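Local atomic coordinates of Abbfa_003403 (Acinetobacter baumannii, PDB entry 4ZXH), a protein that probably assembles a peptide product as a four-domain nonribosomal peptide synthetase, with condensation, adenylation, phosphopantetheine-carrying carrier and thioesterase domains in one chain. Residues V47-L53 / Q385-L389; Q662-I666 / I675-L679. All coordinates share one frame; numbering follows the deposited sequence.

Interaction 1 of 2, residues V47-L53 / Q385-L389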
# COMPACT_ATOMS: atom_id res chain seq x y z
N VAL A 47 -35.92 -22.06 15.47
CA VAL A 47 -36.77 -22.14 16.66
C VAL A 47 -38.19 -22.56 16.30
O VAL A 47 -38.89 -21.83 15.61
CB VAL A 47 -36.84 -20.80 17.42
CG1 VAL A 47 -37.67 -20.97 18.69
CG2 VAL A 47 -35.45 -20.32 17.77
N LYS A 48 -38.60 -23.74 16.77
CA LYS A 48 -39.97 -24.22 16.58
C LYS A 48 -40.70 -24.13 17.91
O LYS A 48 -40.16 -24.55 18.94
CB LYS A 48 -39.98 -25.66 16.05
CG LYS A 48 -39.57 -25.80 14.61
CD LYS A 48 -39.53 -27.25 14.16
CE LYS A 48 -39.02 -27.41 12.73
NZ LYS A 48 -37.66 -26.81 12.53
N VAL A 49 -41.90 -23.56 17.90
CA VAL A 49 -42.58 -23.26 19.15
C VAL A 49 -43.90 -23.98 19.29
O VAL A 49 -44.46 -24.50 18.31
CB VAL A 49 -42.83 -21.73 19.32
CG1 VAL A 49 -41.51 -20.94 19.28
CG2 VAL A 49 -43.78 -21.21 18.27
N ASN A 50 -44.37 -24.05 20.53
CA ASN A 50 -45.72 -24.51 20.87
C ASN A 50 -46.52 -23.29 21.35
O ASN A 50 -45.92 -22.27 21.69
CB ASN A 50 -45.66 -25.60 21.95
CG ASN A 50 -45.03 -26.90 21.46
OD1 ASN A 50 -45.18 -27.27 20.29
ND2 ASN A 50 -44.35 -27.62 22.36
N GLN A 51 -47.84 -23.39 21.40
CA GLN A 51 -48.64 -22.22 21.77
C GLN A 51 -48.46 -21.80 23.24
O GLN A 51 -48.79 -20.66 23.60
CB GLN A 51 -50.13 -22.46 21.49
CG GLN A 51 -50.86 -21.21 20.96
CD GLN A 51 -50.30 -20.68 19.62
OE1 GLN A 51 -50.01 -19.49 19.48
NE2 GLN A 51 -50.16 -21.57 18.65
N SER A 52 -47.93 -22.69 24.07
CA SER A 52 -47.81 -22.43 25.50
C SER A 52 -46.66 -21.45 25.83
O SER A 52 -46.49 -21.05 26.98
CB SER A 52 -47.63 -23.74 26.28
OG SER A 52 -46.49 -24.49 25.88
N LEU A 53 -45.90 -21.07 24.80
CA LEU A 53 -44.81 -20.09 24.95
C LEU A 53 -45.38 -18.74 25.37
O LEU A 53 -44.78 -18.02 26.17
CB LEU A 53 -44.01 -19.96 23.65
CG LEU A 53 -42.77 -19.06 23.66
CD1 LEU A 53 -41.83 -19.42 24.82
CD2 LEU A 53 -42.02 -19.13 22.34
N GLN A 385 -40.34 -27.66 26.97
CA GLN A 385 -41.78 -27.73 26.98
C GLN A 385 -42.38 -26.78 25.93
O GLN A 385 -43.29 -27.16 25.19
CB GLN A 385 -42.29 -27.39 28.38
CG GLN A 385 -43.75 -27.08 28.47
CD GLN A 385 -44.23 -26.97 29.91
OE1 GLN A 385 -43.43 -26.84 30.86
NE2 GLN A 385 -45.54 -27.04 30.08
N ASP A 386 -41.86 -25.57 25.83
CA ASP A 386 -42.51 -24.55 25.00
C ASP A 386 -41.91 -24.39 23.60
O ASP A 386 -42.57 -23.86 22.72
CB ASP A 386 -42.49 -23.19 25.70
CG ASP A 386 -43.34 -23.16 26.97
OD1 ASP A 386 -44.37 -23.88 27.04
OD2 ASP A 386 -42.98 -22.40 27.89
N LEU A 387 -40.67 -24.84 23.41
CA LEU A 387 -39.98 -24.66 22.13
C LEU A 387 -38.86 -25.65 21.86
O LEU A 387 -38.53 -26.47 22.70
CB LEU A 387 -39.41 -23.24 22.00
CG LEU A 387 -38.60 -22.61 23.14
CD1 LEU A 387 -37.35 -23.33 23.38
CD2 LEU A 387 -38.23 -21.20 22.71
N THR A 388 -38.26 -25.51 20.69
CA THR A 388 -37.21 -26.42 20.25
C THR A 388 -36.16 -25.65 19.47
O THR A 388 -36.51 -24.91 18.55
CB THR A 388 -37.80 -27.55 19.36
OG1 THR A 388 -38.72 -28.33 20.13
CG2 THR A 388 -36.69 -28.42 18.81
N LEU A 389 -34.89 -25.81 19.85
CA LEU A 389 -33.77 -25.14 19.15
C LEU A 389 -33.07 -26.10 18.20
O LEU A 389 -32.77 -27.23 18.57
CB LEU A 389 -32.73 -24.57 20.12
CG LEU A 389 -33.00 -23.42 21.09
CD1 LEU A 389 -31.67 -22.93 21.62
CD2 LEU A 389 -33.74 -22.27 20.45

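Interaction 2 of 2, residues Q662-I666 / I675-L679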
# COMPACT_ATOMS: atom_id res chain seq x y z
N GLN A 662 -0.14 -9.53 -44.29
CA GLN A 662 0.88 -8.52 -44.47
C GLN A 662 1.47 -8.12 -43.13
O GLN A 662 0.85 -7.41 -42.33
CB GLN A 662 0.31 -7.31 -45.22
CG GLN A 662 0.03 -7.63 -46.68
CD GLN A 662 -0.27 -6.41 -47.52
OE1 GLN A 662 -0.84 -5.43 -47.04
NE2 GLN A 662 0.14 -6.46 -48.78
N LEU A 663 2.69 -8.58 -42.89
CA LEU A 663 3.34 -8.42 -41.60
C LEU A 663 4.39 -7.34 -41.63
O LEU A 663 5.24 -7.32 -42.53
CB LEU A 663 3.97 -9.75 -41.17
CG LEU A 663 4.40 -9.92 -39.71
CD1 LEU A 663 4.31 -11.37 -39.38
CD2 LEU A 663 5.83 -9.41 -39.46
N LEU A 664 4.35 -6.44 -40.65
CA LEU A 664 5.37 -5.40 -40.56
C LEU A 664 6.49 -5.82 -39.63
O LEU A 664 6.34 -5.80 -38.41
CB LEU A 664 4.77 -4.08 -40.08
CG LEU A 664 5.76 -2.92 -40.11
CD1 LEU A 664 6.17 -2.62 -41.55
CD2 LEU A 664 5.17 -1.67 -39.45
N ALA A 665 7.62 -6.20 -40.23
CA ALA A 665 8.80 -6.60 -39.48
C ALA A 665 9.64 -5.40 -39.02
O ALA A 665 10.23 -4.68 -39.84
CB ALA A 665 9.62 -7.54 -40.31
N ILE A 666 9.72 -5.19 -37.70
CA ILE A 666 10.39 -4.02 -37.14
C ILE A 666 11.55 -4.38 -36.24
O ILE A 666 12.34 -3.52 -35.88
CB ILE A 666 9.43 -3.15 -36.32
CG1 ILE A 666 9.00 -3.91 -35.08
CG2 ILE A 666 8.21 -2.80 -37.13
CD1 ILE A 666 7.92 -3.19 -34.34
N ILE A 675 12.94 -13.61 -36.21
CA ILE A 675 12.75 -14.85 -36.96
C ILE A 675 11.28 -15.06 -37.40
O ILE A 675 11.02 -15.38 -38.56
CB ILE A 675 13.24 -16.06 -36.11
CG1 ILE A 675 14.70 -16.32 -36.40
CG2 ILE A 675 12.48 -17.32 -36.40
CD1 ILE A 675 14.95 -16.57 -37.86
N LEU A 676 10.34 -14.87 -36.48
CA LEU A 676 8.91 -15.00 -36.78
C LEU A 676 8.44 -13.97 -37.80
O LEU A 676 7.64 -14.27 -38.68
CB LEU A 676 8.09 -14.84 -35.50
CG LEU A 676 6.57 -14.76 -35.67
CD1 LEU A 676 6.00 -16.10 -36.10
CD2 LEU A 676 5.93 -14.28 -34.40
N GLU A 677 8.95 -12.75 -37.66
CA GLU A 677 8.55 -11.62 -38.47
C GLU A 677 9.05 -11.74 -39.90
O GLU A 677 8.37 -11.36 -40.86
CB GLU A 677 9.06 -10.31 -37.86
CG GLU A 677 8.82 -10.16 -36.37
CD GLU A 677 9.38 -8.86 -35.83
OE1 GLU A 677 10.05 -8.13 -36.59
OE2 GLU A 677 9.15 -8.56 -34.63
N LEU A 678 10.27 -12.25 -40.05
CA LEU A 678 10.91 -12.30 -41.36
C LEU A 678 10.56 -13.57 -42.17
O LEU A 678 10.77 -13.61 -43.37
CB LEU A 678 12.43 -12.19 -41.19
CG LEU A 678 12.91 -10.89 -40.52
CD1 LEU A 678 14.41 -10.96 -40.18
CD2 LEU A 678 12.60 -9.64 -41.38
N LEU A 679 10.00 -14.59 -41.52
CA LEU A 679 9.81 -15.86 -42.21
C LEU A 679 8.36 -16.29 -42.36
O LEU A 679 7.95 -16.71 -43.44
CB LEU A 679 10.56 -16.97 -41.47
CG LEU A 679 12.08 -16.88 -41.49
CD1 LEU A 679 12.68 -18.11 -40.82
CD2 LEU A 679 12.59 -16.70 -42.91

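Interaction 1 of 2, residues V47-L53 / Q385-L389
V47, V49 and L387 pack on one face of an antiparallel strand pair in the condensation domain, and L389 joins them there. Strand 47-49 runs against 387-389 at 166°, with axes 4.6 Å apart. V47 faces L389, and V49 faces L387, as non-hydrogen-bonded pairs; between them K48 and T388 form the hydrogen-bonded pair, K48 N to T388 O at 3.0 Å and in the carbonyl plane, the return bond from T388 N being weak. The packed face is apolar and mostly buried. V47 divides its branches between two leucines: CG1, anti to the backbone N (chi1 -177°), reaches L387 CD2 at 4.1 Å, while CG2 lies beside L389 CD2 at 3.7 Å, the two side chains pointing the same way.

Past V49 the pairing changes character. N50, though exposed, grips two successive carbonyls, its backbone N bonding to D386 O at 2.8 Å and its ND2 to Q385 O at 3.1 Å, with that acceptor only 7° out of the N50 amide plane. S52 OG also lies close to D386 OD1, but the modelled spacing is too short to be relied on. L53 CD1 covers D386 CB at 3.9 Å, backing this buried aspartate. The solvent side is looser: K48 and T388 share the other face, where their side chains come no nearer than CB to CB, 4.4 Å, and the lysine chain leads away.

Strand 40-49 lies between 387-391 and 138-146 in the mixed sheet; V47 and V49 bond through their backbones to Y139 and N137, and V47 also packs on I141.

Interaction 2 of 2, residues Q662-I666 / I675-L679
L663 and A665 on strand 662-665 meet E677 on helix 674-679 within a beta-alpha-beta unit that strand 687-690 completes, inside the adenylation domain. The short axes approach to 7.8 Å with 135° between their directions, so the helix runs obliquely back across the strand.

Van der Waals packing carries most of the contact. L663 and A665, alternate residues of the strand, both point toward the helix, and E677 CB sits against both, 3.7 Å from L663 CD2 and 3.7 Å from A665 CB. The L663 CD2 methyl also rests on the helix backbone, 3.5 Å from E677 O. L678 starts out away from the strand, yet its chain bends back to bring CD2 within 3.8 Å of A665 CB. The small alanine thus takes two helix side chains at once, and its CA and that of E677, 5.1 Å apart, are the closest CA pair between the segments, marking where strand and helix come nearest.

Polar contacts gather at the end of the E677 side chain, which is buried. Its stronger partners lie outside the two segments: OE2 is hydrogen-bonded to T667 OG1, just past the strand, and to Q715 NE2 on the neighbouring strand 713-716. Two bonds on one oxygen would hold the carboxylate in a defined rotation, and they answer its polarity in the interior.

Across the contact itself, the chain extended beyond CG (chi2 179°) carries the other oxygen past A665 to the strand's end, where I666 N gives E677 OE1 a weak, bent hydrogen bond of 3.2 Å with an N-H...O angle of 127°.

Interaction 1 and interaction 2 belong to different domains of one chain, the first in the condensation domain and the second in the adenylation domain. Their centres are 80 Å apart and their nearest atoms about 65 Å, so neither touches the other. They also differ in reach: 47-53 and 385-389 are brought together across 331 intervening residues, whereas 662-666 and 675-679 are separated by eight. Of the two, interaction 1 meets a bound ligand: the L389 side chain touches the 1,2-dimyristoyl-sn-glycero-3-phosphocholine molecule, at about 4 Å, while the potassium ion is more remote, about 10 Å from that side chain. Interaction 2 connects successive elements of its own sheet and helix layer.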